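Local coordinates for ribosome maturation protein SDO1 homolog (Methanothermobacter thermautotrophicus, PDB 2WBM), which probably takes part in ribosome maturation as a flexible, RNA- and ribosome-binding archaeal member of the SDO1/SBDS family, at residues A[29-34]-A[105-110]; A[38-43]-A[70-75]; A[49-54]-A[99-104]. All coordinates share one frame; numbering follows the deposited sequence. Where two conformers were deposited one is given.

Contact 1: A[29-34]-A[105-110]; sequences IARLES and TIQLTA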
loop_
_atom_site.group_PDB
_atom_site.type_symbol
_atom_site.label_atom_id
_atom_site.label_comp_id
_atom_site.label_asym_id
_atom_site.label_seq_id
_atom_site.Cartn_x
_atom_site.Cartn_y
_atom_site.Cartn_z
ATOM N N ILE A 29 -18.524 4.773 -6.279
ATOM C CA ILE A 29 -19.599 5.460 -5.611
ATOM C C ILE A 29 -19.554 5.183 -4.116
ATOM O O ILE A 29 -19.397 4.026 -3.708
ATOM C CB ILE A 29 -20.936 4.989 -6.212
ATOM C CG1 ILE A 29 -21.072 5.558 -7.634
ATOM C CG2 ILE A 29 -22.119 5.403 -5.307
ATOM C CD1 ILE A 29 -22.169 4.893 -8.455
ATOM N N ALA A 30 -19.644 6.234 -3.308
ATOM C CA ALA A 30 -19.918 6.067 -1.880
ATOM C C ALA A 30 -21.390 6.399 -1.680
ATOM O O ALA A 30 -21.872 7.441 -2.148
ATOM C CB ALA A 30 -19.015 6.983 -1.026
ATOM N N ARG A 31 -22.101 5.505 -1.016
ATOM C CA ARG A 31 -23.555 5.571 -0.899
ATOM C C ARG A 31 -23.965 5.550 0.570
ATOM O O ARG A 31 -23.422 4.776 1.360
ATOM C CB ARG A 31 -24.156 4.331 -1.580
ATOM C CG ARG A 31 -25.654 4.183 -1.397
ATOM C CD ARG A 31 -26.127 2.905 -2.010
ATOM N NE ARG A 31 -26.080 2.945 -3.474
ATOM C CZ ARG A 31 -26.196 1.875 -4.264
ATOM N NH1 ARG A 31 -26.380 0.647 -3.760
ATOM N NH2 ARG A 31 -26.163 2.033 -5.584
ATOM N N LEU A 32 -24.932 6.388 0.930
ATOM C CA LEU A 32 -25.543 6.320 2.235
ATOM C C LEU A 32 -27.059 6.346 2.058
ATOM O O LEU A 32 -27.574 7.210 1.336
ATOM C CB LEU A 32 -25.084 7.506 3.085
ATOM C CG LEU A 32 -25.671 7.558 4.505
ATOM C CD1 LEU A 32 -25.301 6.329 5.309
ATOM C CD2 LEU A 32 -25.155 8.818 5.218
ATOM N N GLU A 33 -27.753 5.413 2.706
ATOM C CA GLU A 33 -29.226 5.358 2.666
ATOM C C GLU A 33 -29.828 5.834 3.971
ATOM O O GLU A 33 -29.418 5.387 5.044
ATOM C CB GLU A 33 -29.727 3.937 2.402
ATOM C CG GLU A 33 -29.314 3.387 1.070
ATOM C CD GLU A 33 -30.090 2.146 0.672
ATOM O OE1 GLU A 33 -31.022 1.737 1.405
ATOM O OE2 GLU A 33 -29.759 1.577 -0.386
ATOM N N SER A 34 -30.820 6.716 3.881
ATOM C CA SER A 34 -31.599 7.112 5.053
ATOM C C SER A 34 -33.072 6.931 4.729
ATOM O O SER A 34 -33.595 7.540 3.777
ATOM C CB SER A 34 -31.308 8.578 5.432
ATOM O OG SER A 34 -32.195 9.019 6.454
ATOM N N THR A 105 -21.490 3.031 2.320
ATOM C CA THR A 105 -20.899 1.854 1.675
ATOM C C THR A 105 -20.188 2.299 0.405
ATOM O O THR A 105 -20.335 3.443 -0.017
ATOM C CB THR A 105 -21.981 0.828 1.290
ATOM O OG1 THR A 105 -22.970 1.462 0.453
ATOM C CG2 THR A 105 -22.643 0.245 2.541
ATOM N N ILE A 106 -19.423 1.386 -0.189
ATOM C CA ILE A 106 -18.746 1.641 -1.457
ATOM C C ILE A 106 -19.351 0.713 -2.505
ATOM O O ILE A 106 -19.503 -0.488 -2.270
ATOM C CB ILE A 106 -17.225 1.363 -1.351
ATOM C CG1 ILE A 106 -16.562 2.320 -0.346
ATOM C CG2 ILE A 106 -16.560 1.441 -2.733
ATOM C CD1 ILE A 106 -16.559 3.788 -0.747
ATOM N N GLN A 107 -19.720 1.285 -3.646
ATOM C CA GLN A 107 -20.333 0.519 -4.723
ATOM C C GLN A 107 -19.377 0.480 -5.904
ATOM O O GLN A 107 -18.911 1.547 -6.372
ATOM C CB GLN A 107 -21.669 1.173 -5.121
ATOM C CG GLN A 107 -22.618 1.414 -3.930
ATOM C CD GLN A 107 -23.022 0.128 -3.209
ATOM O OE1 GLN A 107 -23.085 0.087 -1.976
ATOM N NE2 GLN A 107 -23.284 -0.931 -3.975
ATOM N N LEU A 108 -19.089 -0.737 -6.353
ATOM C CA LEU A 108 -18.170 -1.012 -7.448
ATOM C C LEU A 108 -18.900 -1.658 -8.598
ATOM O O LEU A 108 -19.841 -2.424 -8.384
ATOM C CB LEU A 108 -17.071 -1.982 -6.995
ATOM C CG LEU A 108 -16.292 -1.594 -5.735
ATOM C CD1 LEU A 108 -15.265 -2.646 -5.414
ATOM C CD2 LEU A 108 -15.642 -0.207 -5.872
ATOM N N THR A 109 -18.425 -1.415 -9.820
ATOM C CA THR A 109 -18.912 -2.189 -10.978
ATOM C C THR A 109 -18.205 -3.545 -10.945
ATOM O O THR A 109 -17.227 -3.719 -10.198
ATOM C CB THR A 109 -18.585 -1.484 -12.302
ATOM O OG1 THR A 109 -17.169 -1.494 -12.509
ATOM C CG2 THR A 109 -19.081 -0.028 -12.287
ATOM N N ALA A 110 -18.687 -4.503 -11.736
ATOM C CA ALA A 110 -18.039 -5.819 -11.789
ATOM C C ALA A 110 -16.588 -5.677 -12.253
ATOM O O ALA A 110 -15.675 -6.300 -11.686
ATOM C CB ALA A 110 -18.802 -6.757 -12.712
HETATM O O HOH W 1 -24.185 -0.285 -7.013
#

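Contact 2: A[38-43]-A[70-75]; sequences RFEVLV and FRDARK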
loop_
_atom_site.group_PDB
_atom_site.type_symbol
_atom_site.label_atom_id
_atom_site.label_comp_id
_atom_site.label_asym_id
_atom_site.label_seq_id
_atom_site.Cartn_x
_atom_site.Cartn_y
_atom_site.Cartn_z
ATOM N N ARG A 38 -31.380 7.005 -1.118
ATOM C CA ARG A 38 -29.936 7.023 -1.357
ATOM C C ARG A 38 -29.357 8.401 -1.673
ATOM O O ARG A 38 -29.968 9.216 -2.367
ATOM C CB ARG A 38 -29.554 6.095 -2.503
ATOM C CG ARG A 38 -29.801 4.650 -2.201
ATOM C CD ARG A 38 -29.536 3.816 -3.404
ATOM N NE ARG A 38 -29.872 2.428 -3.129
ATOM C CZ ARG A 38 -29.770 1.439 -4.010
ATOM N NH1 ARG A 38 -29.336 1.682 -5.242
ATOM N NH2 ARG A 38 -30.113 0.213 -3.657
ATOM N N PHE A 39 -28.182 8.630 -1.119
ATOM C CA PHE A 39 -27.341 9.787 -1.374
ATOM C C PHE A 39 -25.985 9.218 -1.744
ATOM O O PHE A 39 -25.439 8.344 -1.035
ATOM C CB PHE A 39 -27.220 10.661 -0.122
ATOM C CG PHE A 39 -28.519 11.282 0.328
ATOM C CD1 PHE A 39 -28.866 12.575 -0.076
ATOM C CD2 PHE A 39 -29.386 10.583 1.176
ATOM C CE1 PHE A 39 -30.051 13.167 0.353
ATOM C CE2 PHE A 39 -30.588 11.141 1.601
ATOM C CZ PHE A 39 -30.930 12.455 1.204
ATOM N N GLU A 40 -25.449 9.676 -2.869
ATOM C CA GLU A 40 -24.253 9.080 -3.452
ATOM C C GLU A 40 -23.302 10.164 -3.905
ATOM O O GLU A 40 -23.737 11.225 -4.381
ATOM C CB GLU A 40 -24.600 8.218 -4.657
ATOM C CG GLU A 40 -25.470 6.992 -4.264
ATOM C CD GLU A 40 -25.858 6.097 -5.409
ATOM O OE1 GLU A 40 -25.511 6.380 -6.586
ATOM O OE2 GLU A 40 -26.535 5.083 -5.118
ATOM N N VAL A 41 -22.013 9.869 -3.787
ATOM C CA VAL A 41 -20.972 10.742 -4.336
ATOM C C VAL A 41 -19.976 9.930 -5.148
ATOM O O VAL A 41 -19.826 8.730 -4.924
ATOM C CB VAL A 41 -20.229 11.544 -3.213
ATOM C CG1 VAL A 41 -21.148 12.642 -2.662
ATOM C CG2 VAL A 41 -19.709 10.604 -2.073
ATOM N N LEU A 42 -19.330 10.583 -6.113
ATOM C CA LEU A 42 -18.344 9.940 -6.972
ATOM C C LEU A 42 -16.981 10.284 -6.412
ATOM O O LEU A 42 -16.660 11.471 -6.249
ATOM C CB LEU A 42 -18.462 10.459 -8.405
ATOM C CG LEU A 42 -19.704 9.929 -9.132
ATOM C CD1 LEU A 42 -19.959 10.712 -10.432
ATOM C CD2 LEU A 42 -19.481 8.447 -9.426
ATOM N N VAL A 43 -16.202 9.255 -6.096
ATOM C CA VAL A 43 -14.955 9.439 -5.348
ATOM C C VAL A 43 -13.774 8.628 -5.884
ATOM O O VAL A 43 -13.933 7.569 -6.496
ATOM C CB VAL A 43 -15.130 9.120 -3.808
ATOM C CG1 VAL A 43 -16.138 10.069 -3.144
ATOM C CG2 VAL A 43 -15.523 7.649 -3.576
ATOM N N PHE A 70 -25.486 13.090 -5.331
ATOM C CA PHE A 70 -26.469 12.478 -6.208
ATOM C C PHE A 70 -27.507 11.678 -5.428
ATOM O O PHE A 70 -27.239 11.172 -4.342
ATOM C CB PHE A 70 -25.766 11.518 -7.190
ATOM C CG PHE A 70 -24.811 12.212 -8.139
ATOM C CD1 PHE A 70 -25.257 12.638 -9.377
ATOM C CD2 PHE A 70 -23.471 12.450 -7.762
ATOM C CE1 PHE A 70 -24.376 13.296 -10.281
ATOM C CE2 PHE A 70 -22.587 13.130 -8.640
ATOM C CZ PHE A 70 -23.044 13.532 -9.903
ATOM N N ARG A 71 -28.683 11.535 -6.023
ATOM C CA ARG A 71 -29.618 10.499 -5.600
ATOM C C ARG A 71 -29.150 9.184 -6.209
ATOM O O ARG A 71 -29.202 8.138 -5.563
ATOM C CB ARG A 71 -31.019 10.822 -6.090
ATOM C CG ARG A 71 -31.543 12.132 -5.476
ATOM C CD ARG A 71 -32.904 12.448 -6.022
ATOM N NE ARG A 71 -33.966 11.787 -5.248
ATOM C CZ ARG A 71 -35.209 11.602 -5.677
ATOM N NH1 ARG A 71 -35.561 11.965 -6.903
ATOM N NH2 ARG A 71 -36.096 11.019 -4.886
ATOM N N ASP A 72 -28.723 9.238 -7.473
ATOM C CA ASP A 72 -28.147 8.071 -8.133
ATOM C C ASP A 72 -27.011 8.550 -9.021
ATOM O O ASP A 72 -27.238 9.190 -10.045
ATOM C CB ASP A 72 -29.190 7.286 -8.940
ATOM C CG ASP A 72 -28.618 5.994 -9.523
ATOM O OD1 ASP A 72 -27.588 6.060 -10.222
ATOM O OD2 ASP A 72 -29.189 4.911 -9.274
ATOM N N ALA A 73 -25.788 8.233 -8.616
ATOM C CA ALA A 73 -24.606 8.796 -9.270
ATOM C C ALA A 73 -24.338 8.230 -10.659
ATOM O O ALA A 73 -23.725 8.896 -11.490
ATOM C CB ALA A 73 -23.383 8.660 -8.369
ATOM N N ARG A 74 -24.794 7.018 -10.934
ATOM C CA ARG A 74 -24.603 6.509 -12.277
ATOM C C ARG A 74 -25.672 7.048 -13.229
ATOM O O ARG A 74 -25.397 7.240 -14.405
ATOM C CB ARG A 74 -24.510 4.980 -12.311
ATOM C CG ARG A 74 -23.226 4.424 -11.674
ATOM C CD ARG A 74 -21.945 5.056 -12.238
ATOM N NE ARG A 74 -20.744 4.573 -11.553
ATOM C CZ ARG A 74 -19.524 5.091 -11.690
ATOM N NH1 ARG A 74 -19.317 6.124 -12.491
ATOM N NH2 ARG A 74 -18.504 4.571 -11.020
ATOM N N LYS A 75 -26.867 7.310 -12.718
ATOM C CA LYS A 75 -27.938 7.800 -13.582
ATOM C C LYS A 75 -27.941 9.328 -13.674
ATOM O O LYS A 75 -28.539 9.896 -14.587
ATOM C CB LYS A 75 -29.289 7.223 -13.143
ATOM C CG LYS A 75 -29.463 5.825 -13.695
ATOM C CD LYS A 75 -30.480 4.986 -12.963
ATOM C CE LYS A 75 -30.461 3.582 -13.561
ATOM N NZ LYS A 75 -31.331 2.641 -12.815
HETATM O O HOH W 2 -29.025 4.558 -6.385
HETATM O O HOH W 3 -25.591 4.424 -8.367
#

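Contact 3: A[49-54]-A[99-104]; sequences AEFRRE and VILRRG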
loop_
_atom_site.group_PDB
_atom_site.type_symbol
_atom_site.label_atom_id
_atom_site.label_comp_id
_atom_site.label_asym_id
_atom_site.label_seq_id
_atom_site.Cartn_x
_atom_site.Cartn_y
_atom_site.Cartn_z
ATOM N N ALA A 49 -10.593 5.394 0.516
ATOM C CA ALA A 49 -10.150 4.399 1.492
ATOM C C ALA A 49 -9.274 5.034 2.574
ATOM O O ALA A 49 -9.403 4.706 3.760
ATOM C CB ALA A 49 -9.416 3.241 0.804
ATOM N N GLU A 50 -8.386 5.939 2.161
ATOM C CA GLU A 50 -7.499 6.646 3.092
ATOM C C GLU A 50 -8.288 7.548 4.035
ATOM O O GLU A 50 -7.983 7.614 5.235
ATOM C CB GLU A 50 -6.448 7.490 2.348
ATOM C CG GLU A 50 -5.292 6.713 1.728
ATOM C CD GLU A 50 -4.470 5.918 2.740
ATOM O OE1 GLU A 50 -4.316 6.357 3.908
ATOM O OE2 GLU A 50 -3.953 4.849 2.352
ATOM N N PHE A 51 -9.283 8.243 3.478
ATOM C CA PHE A 51 -10.148 9.153 4.236
ATOM C C PHE A 51 -10.869 8.428 5.367
ATOM O O PHE A 51 -11.033 8.986 6.455
ATOM C CB PHE A 51 -11.170 9.818 3.315
ATOM C CG PHE A 51 -11.950 10.934 3.968
ATOM C CD1 PHE A 51 -11.443 12.231 3.990
ATOM C CD2 PHE A 51 -13.188 10.684 4.560
ATOM C CE1 PHE A 51 -12.164 13.272 4.588
ATOM C CE2 PHE A 51 -13.919 11.718 5.156
ATOM C CZ PHE A 51 -13.405 13.013 5.166
ATOM N N ARG A 52 -11.278 7.184 5.103
ATOM C CA ARG A 52 -11.936 6.342 6.099
ATOM C C ARG A 52 -11.046 5.917 7.269
ATOM O O ARG A 52 -11.554 5.541 8.323
ATOM C CB ARG A 52 -12.519 5.101 5.435
ATOM C CG ARG A 52 -13.717 5.358 4.585
ATOM C CD ARG A 52 -14.189 4.031 4.044
ATOM N NE ARG A 52 -15.591 4.083 3.691
ATOM C CZ ARG A 52 -16.355 3.021 3.495
ATOM N NH1 ARG A 52 -15.858 1.795 3.610
ATOM N NH2 ARG A 52 -17.624 3.193 3.182
ATOM N N ARG A 53 -9.726 5.959 7.090
ATOM C CA ARG A 53 -8.803 5.573 8.161
ATOM C C ARG A 53 -8.749 6.613 9.276
ATOM O O ARG A 53 -9.042 7.793 9.070
ATOM C CB ARG A 53 -7.388 5.311 7.625
ATOM C CG ARG A 53 -7.338 4.346 6.464
ATOM C CD ARG A 53 -5.919 4.135 5.987
ATOM N NE ARG A 53 -5.306 2.968 6.612
ATOM C CZ ARG A 53 -4.131 2.453 6.260
ATOM N NH1 ARG A 53 -3.420 2.995 5.275
ATOM N NH2 ARG A 53 -3.667 1.387 6.892
ATOM N N GLU A 54 -8.383 6.146 10.463
ATOM C CA GLU A 54 -8.146 7.000 11.615
ATOM C C GLU A 54 -7.028 7.987 11.315
ATOM O O GLU A 54 -5.992 7.609 10.754
ATOM C CB GLU A 54 -7.739 6.139 12.816
ATOM C CG GLU A 54 -8.730 5.040 13.151
ATOM C CD GLU A 54 -9.819 5.510 14.091
ATOM O OE1 GLU A 54 -9.579 5.514 15.318
ATOM O OE2 GLU A 54 -10.914 5.863 13.608
ATOM N N VAL A 99 -19.772 12.484 5.833
ATOM C CA VAL A 99 -20.756 11.586 6.469
ATOM C C VAL A 99 -21.014 10.357 5.578
ATOM O O VAL A 99 -21.027 9.214 6.063
ATOM C CB VAL A 99 -22.084 12.307 6.809
ATOM C CG1 VAL A 99 -23.023 11.363 7.566
ATOM C CG2 VAL A 99 -21.795 13.557 7.663
ATOM N N ILE A 100 -21.176 10.589 4.282
ATOM C CA ILE A 100 -21.386 9.474 3.354
ATOM C C ILE A 100 -20.162 8.548 3.378
ATOM O O ILE A 100 -20.299 7.321 3.471
ATOM C CB ILE A 100 -21.707 9.934 1.929
ATOM C CG1 ILE A 100 -23.032 10.706 1.908
ATOM C CG2 ILE A 100 -21.785 8.721 0.993
ATOM C CD1 ILE A 100 -23.407 11.253 0.525
ATOM N N LEU A 101 -18.967 9.132 3.326
ATOM C CA LEU A 101 -17.735 8.325 3.363
ATOM C C LEU A 101 -17.557 7.518 4.649
ATOM O O LEU A 101 -17.125 6.344 4.631
ATOM C CB LEU A 101 -16.506 9.210 3.119
ATOM C CG LEU A 101 -16.342 9.720 1.681
ATOM C CD1 LEU A 101 -15.275 10.793 1.628
ATOM C CD2 LEU A 101 -16.001 8.562 0.724
ATOM N N ARG A 102 -17.878 8.138 5.781
ATOM C CA ARG A 102 -17.618 7.503 7.050
ATOM C C ARG A 102 -18.709 6.536 7.489
ATOM O O ARG A 102 -18.416 5.583 8.189
ATOM C CB ARG A 102 -17.343 8.551 8.130
ATOM C CG ARG A 102 -15.986 9.215 7.944
ATOM C CD ARG A 102 -15.898 10.501 8.734
ATOM N NE ARG A 102 -14.560 11.091 8.672
ATOM C CZ ARG A 102 -14.312 12.392 8.787
ATOM N NH1 ARG A 102 -15.310 13.246 8.959
ATOM N NH2 ARG A 102 -13.068 12.840 8.727
ATOM N N ARG A 103 -19.948 6.774 7.064
ATOM C CA ARG A 103 -21.089 5.979 7.532
ATOM C C ARG A 103 -21.676 5.066 6.457
ATOM O O ARG A 103 -22.464 4.166 6.774
ATOM C CB ARG A 103 -22.212 6.892 8.051
ATOM C CG ARG A 103 -21.867 7.737 9.290
ATOM C CD ARG A 103 -21.701 6.893 10.516
ATOM N NE ARG A 103 -21.637 7.702 11.729
ATOM C CZ ARG A 103 -22.532 7.662 12.715
ATOM N NH1 ARG A 103 -23.575 6.840 12.652
ATOM N NH2 ARG A 103 -22.373 8.437 13.781
ATOM N N GLY A 104 -21.291 5.304 5.210
ATOM C CA GLY A 104 -21.902 4.637 4.058
ATOM C C GLY A 104 -21.123 3.452 3.529
ATOM O O GLY A 104 -20.237 2.909 4.214
HETATM O O HOH W 4 -10.859 11.483 7.441
HETATM O O HOH W 5 -12.634 9.089 8.832
HETATM O O HOH W 6 -18.997 5.265 1.916
#

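Contact 1: A[29-34]-A[105-110]
Ile29 pairs with Gln107 at the start of the run, each backbone N bonded to the other's O; the Gln107 N to Ile29 O bond is the shorter of the two at 2.8 Å and nearly straight. On the face shared with Arg31 and Thr105, the CB atoms of Ile29 and Gln107 stand 4.0 Å apart, while the rest of the isoleucine runs on toward Leu42 and Ala73. Next comes Ala30, a non-hydrogen-bonded partner of Ile106 on the other face. Its CB meets Ile106 CD1 at 4.0 Å, and its CA leans on Thr105 O in a CA-H...O contact of 3.2 Å. This ladder places strand 105-107 at one edge of the three-stranded antiparallel sheet of the N-terminal domain, with 28-34 in the middle and 37-43 beyond it; helix 93-103 packs over the Ala30 face. Arg31 then closes the pairing with Thr105, again through two backbone bonds. Its side chain leaves with CG opposite the backbone N (chi1 173°) and bends at chi3, which lays the guanidinium over Gln107: the planes of guanidinium and amide are only 8° apart, and Gln107 CG sits 3.6 Å above the centre of the guanidinium. The NE of Arg31 is taken by Glu40 in a salt bridge. Thr105 OG1 donates to Gln107 OE1 at 2.8 Å, fixing the amide's rotation, and water 1 accepts from Gln107 NE2 at 3.2 Å. With an alanine in place of Gln107, the Arg31 guanidinium would probably lose the flat group stacked on it and Thr105 OG1 its acceptor.

Contact 2: A[38-43]-A[70-75]
Glu40 points its carboxylate straight across at the turn formed by 70-75, and the backbone N of Ala73 meets it: Ala73 N to Glu40 OE1 is 2.8 Å, with an N-H...O angle of 175°. The glutamate reaches that far because its chain is extended beyond CG (chi2 180°). The N-H arrives on the anti side of OE1, some 32° out of the carboxylate plane. OE2 is held separately, in a salt bridge with Arg31 NE. Below the carboxylate, Glu40 CB rests on the CB of Ala73, so the alanine packs alongside the glutamate chain as well as binding its end. Asp72 OD1 lies 4.2 Å from Glu40 OE1, two like charges near each other. Two waters link them: water 2 donates to Glu40 OE2 and Asp72 OD2 and accepts from Arg38 NH1, and water 3 donates to Glu40 OE1 at 2.6 Å and, weakly, to Asp72 OD1. Arg38 NE is salt-bridged to Glu33. These waters, with Arg31 and Arg38 close by, would be expected to ease the repulsion between the two acids. Asp72 OD1 also accepts from the backbone N of Lys75, an Asx motif that shapes the turn. Strand 37-43 is an outer strand of the N-terminal domain's sheet, and Phe70 adds a single antiparallel bridge to it: Glu40 and Phe70 exchange backbone bonds, the one from Phe70 N to Glu40 O measuring 2.7 Å. That same Glu40 O lies in plane at the edge of the Phe70 ring. Two residues on, Leu42 leans into the turn, its CD1 4.0 Å from Phe70 CE2 and its CG 4.0 Å from Ala73 CB. Its CD2 sits 3.8 Å above one face of the Arg74 guanidinium, offset toward the rim; Arg74 NH2 bonds to Ala27 O.

Contact 3: A[49-54]-A[99-104]
The CA atoms of Arg52 and Arg102 are the closest pair, 5.9 Å apart, where helices 45-52 and 93-103 both come to their C-terminal ends. Phe51 fills the inner part of the joint. With CG opposite its backbone N (chi1 -171°), the ring is sent toward helix 93-103, and CD2 touches Leu101 CD1 at 3.6 Å, the two side chains meeting at about a right angle. Val60 and Val63 of helix 60-63 add to this apolar patch. On the outer side the extended Arg102 chain swings back, and its guanidinium takes Phe51 CE2 over one face, 3.5 Å above the plane and offset toward the rim; ring and guanidinium are tilted 23° from one another. Two waters tie this arginine to the other helix. Water 4 accepts from Arg102 NH2 and donates to Phe51 O at 2.7 Å, while also sitting over the centre of one face of the phenylalanine ring; water 5 links Arg102 NE to the same carbonyl. Arg52 reaches across in the opposite sense. Its NE donates to Leu101 O at 2.9 Å, in the carbonyl plane though bent to 141° at the hydrogen, and its NH2 donates a hydrogen bond to water 6, which lies beside Ile100 O. Gly104 O is also near that NH2, but at a poor angle for bonding. Each helix end thus offers late carbonyls to an arginine of the other, directly or through water, and the positive groups are likely to be favoured there by the partial negative charge of the helix C-termini.

How the contacts relate
All three contacts belong to the N-terminal domain. Contacts 1 and 2 share the sheet: contact 1 joins its middle strand to one edge, contact 2 ties the other edge to a loop, and the Arg31-Glu40 salt bridge links them. Contact 3 lies on the face of the sheet that carries Ala30 and Val41, away from the Arg31-Glu40 side; there helix 93-103 packs Ile100 and Leu101 before running into strand 105-107. None is wholly core; each has a buried apolar part and a wetter polar margin. Contact 1 depends on a backbone ladder, contact 2 on one bridge plus a carboxylate gripping a turn, and contact 3 on arginine side chains and waters meeting helix-end carbonyls, with no strand pairing.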